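Kelch-like protein 7 (Homo sapiens, PDB 3II7) serves as the substrate-specific adapter of a CUL3–RBX1 E3 ubiquitin ligase, its Kelch-repeat domain forming a beta-propeller. Local coordinates at residues A[192-206]-A[239-252]. Numbering follows the deposited sequence. Where two conformers were deposited one is given.
Sequences KNHGLVFVKDKIFAV and VTVKCAAVGSIVYV. With EDO (1,2-ethanediol), chain F; EDO (1,2-ethanediol), chain I.
Asn193 O accepts a hydrogen bond from Val241 N at 3.2 Å, with an N-H...O angle of 161° and the donor nearly in line with the C=O bond, the one direct hydrogen bond between 192-206 and 239-252. Beside it the Asn193 and Thr240 side chains lie alongside each other, Asn193 CB against Thr240 CG2, while Asn193 OD1 turns to Gln209. Waters continue the link: one joins Asn193 O, Val241 O and Lys242 NZ, and another joins His194 O to Val241 O.

At Gly195 the segments draw close, with CA 3.8 Å from Cys243 SG in the conformer given; a CB there would probably crowd that sulfur. A third water accepts from Leu196 N and also lies within hydrogen-bonding distance of Cys243 O. Val197 fills the middle: its CG1, held anti to the carbonyl carbon (chi1 -61°), reaches the backbone of Ala244, and its CG2 meets Val250 CG2 tip to tip at 4.0 Å. An alanine at Val197 would remove both methyls and would probably leave a gap facing Val250 CG2 and beside Ala244. An ethanediol, probably from the crystallisation liquor, bridges Phe198 N and Ala245 N through nearly straight bonds. Val199 straddles the far end, CG2 3.6 Å from Ala245 CB and CG1 3.4 Å from Gly247 O, in the type II' turn. Back along the hairpin, Val206 CG1 touches the same conformer of Cys243 SG at 3.8 Å.

Strands 195-199 and 242-246 run almost parallel (8°) with axes 6.3 Å apart, and each is the first strand of its four-stranded antiparallel sheet. This is the packing of adjacent blades in a Kelch beta-propeller: strand 144-148 meets Leu196 and Phe198 on one side, and strand 13-18 meets Ala244 and Val246 on the other.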
# COMPACT_ATOMS: atom_id res chain seq x y z
N LYS A 192 8.93 -7.88 0.58
CA LYS A 192 7.56 -7.79 1.07
C LYS A 192 7.51 -6.64 2.06
O LYS A 192 8.51 -6.21 2.60
CB LYS A 192 7.09 -9.07 1.74
CG LYS A 192 7.80 -9.45 3.07
CD LYS A 192 7.20 -10.72 3.65
CE LYS A 192 7.79 -11.09 4.98
NZ LYS A 192 6.96 -12.14 5.70
N ASN A 193 6.30 -6.15 2.32
CA ASN A 193 6.08 -5.01 3.20
C ASN A 193 6.82 -3.74 2.80
O ASN A 193 7.06 -2.85 3.63
CB ASN A 193 6.42 -5.36 4.68
CG ASN A 193 5.60 -6.51 5.22
OD1 ASN A 193 6.15 -7.51 5.69
ND2 ASN A 193 4.27 -6.39 5.13
N HIS A 194 7.11 -3.63 1.50
CA HIS A 194 7.76 -2.51 0.89
C HIS A 194 6.72 -1.46 0.50
O HIS A 194 5.54 -1.76 0.32
CB HIS A 194 8.53 -2.93 -0.38
CG HIS A 194 7.72 -3.73 -1.37
ND1 HIS A 194 7.23 -4.97 -1.08
CD2 HIS A 194 7.39 -3.49 -2.67
CE1 HIS A 194 6.58 -5.45 -2.12
NE2 HIS A 194 6.68 -4.59 -3.11
N GLY A 195 7.17 -0.24 0.33
CA GLY A 195 6.37 0.79 -0.29
C GLY A 195 6.37 0.58 -1.78
O GLY A 195 7.33 0.03 -2.34
N LEU A 196 5.32 1.06 -2.43
CA LEU A 196 5.18 0.89 -3.89
C LEU A 196 4.37 2.06 -4.37
O LEU A 196 3.15 2.17 -4.06
CB LEU A 196 4.52 -0.44 -4.28
CG LEU A 196 4.72 -0.82 -5.76
CD1 LEU A 196 6.25 -1.13 -6.04
CD2 LEU A 196 3.80 -1.97 -6.20
N VAL A 197 5.05 2.96 -5.08
CA VAL A 197 4.47 4.24 -5.48
C VAL A 197 4.82 4.59 -6.89
O VAL A 197 5.96 4.40 -7.32
CB VAL A 197 4.87 5.38 -4.50
CG1 VAL A 197 4.35 5.08 -3.08
CG2 VAL A 197 6.40 5.60 -4.50
N PHE A 198 3.85 5.17 -7.58
CA PHE A 198 4.02 5.61 -8.98
C PHE A 198 4.31 7.12 -9.00
O PHE A 198 3.52 7.92 -8.47
CB PHE A 198 2.74 5.34 -9.74
CG PHE A 198 2.73 5.86 -11.16
CD1 PHE A 198 3.76 5.56 -12.03
CD2 PHE A 198 1.67 6.62 -11.62
CE1 PHE A 198 3.75 6.01 -13.33
CE2 PHE A 198 1.65 7.07 -12.92
CZ PHE A 198 2.69 6.77 -13.77
N VAL A 199 5.45 7.49 -9.58
CA VAL A 199 5.82 8.88 -9.76
C VAL A 199 6.28 9.08 -11.18
O VAL A 199 7.34 8.58 -11.58
CB VAL A 199 6.93 9.33 -8.82
CG1 VAL A 199 7.11 10.86 -8.94
CG2 VAL A 199 6.64 8.94 -7.40
N LYS A 200 5.45 9.82 -11.94
CA LYS A 200 5.74 10.27 -13.32
C LYS A 200 5.68 9.12 -14.34
O LYS A 200 4.73 9.02 -15.12
CB LYS A 200 7.07 11.03 -13.42
CG LYS A 200 7.35 11.63 -14.81
CD LYS A 200 8.84 11.84 -15.06
CE LYS A 200 9.44 12.92 -14.17
NZ LYS A 200 10.94 12.99 -14.36
N ASP A 201 6.72 8.32 -14.39
CA ASP A 201 6.84 7.27 -15.39
C ASP A 201 7.58 6.08 -14.81
O ASP A 201 8.08 5.20 -15.57
CB ASP A 201 7.58 7.81 -16.64
CG ASP A 201 8.96 8.40 -16.31
OD1 ASP A 201 9.35 8.41 -15.12
OD2 ASP A 201 9.65 8.88 -17.23
N LYS A 202 7.61 6.03 -13.48
CA LYS A 202 8.40 5.05 -12.74
C LYS A 202 7.63 4.57 -11.53
O LYS A 202 6.89 5.34 -10.92
CB LYS A 202 9.72 5.67 -12.28
CG LYS A 202 10.69 5.98 -13.38
CD LYS A 202 11.83 6.88 -12.87
CE LYS A 202 12.52 7.60 -14.01
NZ LYS A 202 13.75 8.35 -13.58
N ILE A 203 7.83 3.30 -11.17
CA ILE A 203 7.24 2.75 -9.96
C ILE A 203 8.36 2.39 -8.98
O ILE A 203 9.18 1.47 -9.24
CB ILE A 203 6.39 1.50 -10.26
CG1 ILE A 203 5.21 1.86 -11.20
CG2 ILE A 203 5.88 0.89 -8.97
CD1 ILE A 203 4.38 0.63 -11.69
N PHE A 204 8.41 3.10 -7.84
CA PHE A 204 9.44 2.91 -6.85
C PHE A 204 9.01 1.87 -5.82
O PHE A 204 7.93 1.97 -5.25
CB PHE A 204 9.76 4.26 -6.14
CG PHE A 204 10.48 5.24 -7.01
CD1 PHE A 204 11.86 5.35 -6.96
CD2 PHE A 204 9.77 6.09 -7.87
CE1 PHE A 204 12.51 6.24 -7.73
CE2 PHE A 204 10.44 6.97 -8.67
CZ PHE A 204 11.82 7.06 -8.58
N ALA A 205 9.87 0.87 -5.62
CA ALA A 205 9.74 -0.07 -4.56
C ALA A 205 10.71 0.34 -3.47
O ALA A 205 11.93 0.40 -3.70
CB ALA A 205 10.04 -1.48 -5.06
N VAL A 206 10.18 0.57 -2.26
CA VAL A 206 10.92 1.24 -1.20
C VAL A 206 11.04 0.31 -0.00
O VAL A 206 10.05 -0.04 0.63
CB VAL A 206 10.22 2.56 -0.76
CG1 VAL A 206 11.04 3.28 0.32
CG2 VAL A 206 9.94 3.47 -1.98
N VAL A 239 12.19 -3.16 8.50
CA VAL A 239 11.54 -4.31 7.84
C VAL A 239 10.18 -3.99 7.20
O VAL A 239 9.70 -4.75 6.35
CB VAL A 239 11.41 -5.52 8.81
CG1 VAL A 239 12.82 -6.06 9.18
CG2 VAL A 239 10.58 -5.17 10.08
N THR A 240 9.53 -2.90 7.62
CA THR A 240 8.30 -2.45 6.95
C THR A 240 8.36 -0.95 6.72
O THR A 240 9.01 -0.20 7.49
CB THR A 240 7.03 -2.86 7.72
OG1 THR A 240 6.85 -1.98 8.85
CG2 THR A 240 7.08 -4.32 8.18
N VAL A 241 7.70 -0.50 5.67
CA VAL A 241 7.57 0.93 5.45
C VAL A 241 6.18 1.30 5.02
O VAL A 241 5.48 0.54 4.38
CB VAL A 241 8.56 1.51 4.44
CG1 VAL A 241 9.99 1.59 5.04
CG2 VAL A 241 8.51 0.73 3.17
N LYS A 242 5.78 2.47 5.47
CA LYS A 242 4.48 3.04 5.09
C LYS A 242 4.82 4.31 4.35
O LYS A 242 5.33 5.26 4.94
CB LYS A 242 3.62 3.31 6.30
CG LYS A 242 3.28 2.06 7.09
CD LYS A 242 2.40 1.12 6.30
CE LYS A 242 2.20 -0.19 7.04
NZ LYS A 242 3.40 -1.12 7.01
N CYS A 243 4.55 4.30 3.03
CA CYS A 243 5.09 5.23 2.04
C CYS A 243 3.98 5.80 1.17
O CYS A 243 3.07 5.03 0.79
CB CYS A 243 6.00 4.44 1.07
SG CYS A 243 7.52 3.75 1.75
N ALA A 244 4.12 7.05 0.73
CA ALA A 244 3.23 7.62 -0.27
C ALA A 244 3.93 8.75 -1.00
O ALA A 244 4.74 9.45 -0.41
CB ALA A 244 1.91 8.14 0.38
N ALA A 245 3.58 8.95 -2.26
CA ALA A 245 4.16 10.01 -3.05
C ALA A 245 3.14 11.10 -3.33
O ALA A 245 1.96 10.82 -3.64
CB ALA A 245 4.72 9.45 -4.38
N VAL A 246 3.60 12.36 -3.20
CA VAL A 246 2.83 13.52 -3.61
C VAL A 246 3.77 14.36 -4.47
O VAL A 246 4.87 14.76 -4.01
CB VAL A 246 2.32 14.34 -2.45
CG1 VAL A 246 1.59 15.62 -2.96
CG2 VAL A 246 1.38 13.52 -1.58
N GLY A 247 3.36 14.61 -5.69
CA GLY A 247 4.22 15.30 -6.63
C GLY A 247 5.47 14.47 -6.88
O GLY A 247 5.38 13.24 -7.14
N SER A 248 6.62 15.14 -6.80
CA SER A 248 7.88 14.48 -7.09
C SER A 248 8.54 13.90 -5.82
O SER A 248 9.63 13.34 -5.90
CB SER A 248 8.83 15.43 -7.78
OG SER A 248 9.07 16.57 -6.99
N ILE A 249 7.89 14.03 -4.66
CA ILE A 249 8.48 13.59 -3.39
C ILE A 249 7.82 12.32 -2.86
O ILE A 249 6.57 12.21 -2.84
CB ILE A 249 8.39 14.66 -2.28
CG1 ILE A 249 8.89 15.99 -2.79
CG2 ILE A 249 9.14 14.21 -1.00
CD1 ILE A 249 10.38 16.00 -3.25
N VAL A 250 8.65 11.36 -2.44
CA VAL A 250 8.16 10.16 -1.75
C VAL A 250 8.38 10.34 -0.26
O VAL A 250 9.49 10.65 0.18
CB VAL A 250 8.87 8.88 -2.21
CG1 VAL A 250 8.29 7.66 -1.42
CG2 VAL A 250 8.72 8.71 -3.75
N TYR A 251 7.31 10.14 0.52
CA TYR A 251 7.33 10.32 1.97
C TYR A 251 7.22 8.97 2.64
O TYR A 251 6.31 8.21 2.33
CB TYR A 251 6.16 11.22 2.44
CG TYR A 251 6.19 12.58 1.84
CD1 TYR A 251 6.82 13.64 2.49
CD2 TYR A 251 5.62 12.83 0.60
CE1 TYR A 251 6.87 14.92 1.91
CE2 TYR A 251 5.65 14.10 0.03
CZ TYR A 251 6.29 15.13 0.67
OH TYR A 251 6.35 16.38 0.09
N VAL A 252 8.16 8.66 3.53
CA VAL A 252 8.08 7.47 4.40
C VAL A 252 7.67 8.02 5.77
O VAL A 252 8.45 8.72 6.45
CB VAL A 252 9.37 6.70 4.50
CG1 VAL A 252 9.21 5.45 5.37
CG2 VAL A 252 9.89 6.32 3.07
C1 EDO F . 1.56 7.11 -6.00
O1 EDO F . 1.35 5.68 -6.20
C2 EDO F . 0.96 7.58 -4.67
O2 EDO F . 1.70 7.13 -3.52
C1 EDO I . 4.07 -3.95 11.83
O1 EDO I . 4.13 -2.93 12.82
C2 EDO I . 4.88 -3.55 10.62
O2 EDO I . 4.33 -2.39 9.92
O HOH W 1 4.26 -2.23 4.65
O HOH W 2 4.02 -0.75 2.60
O HOH W 3 3.29 2.20 -0.61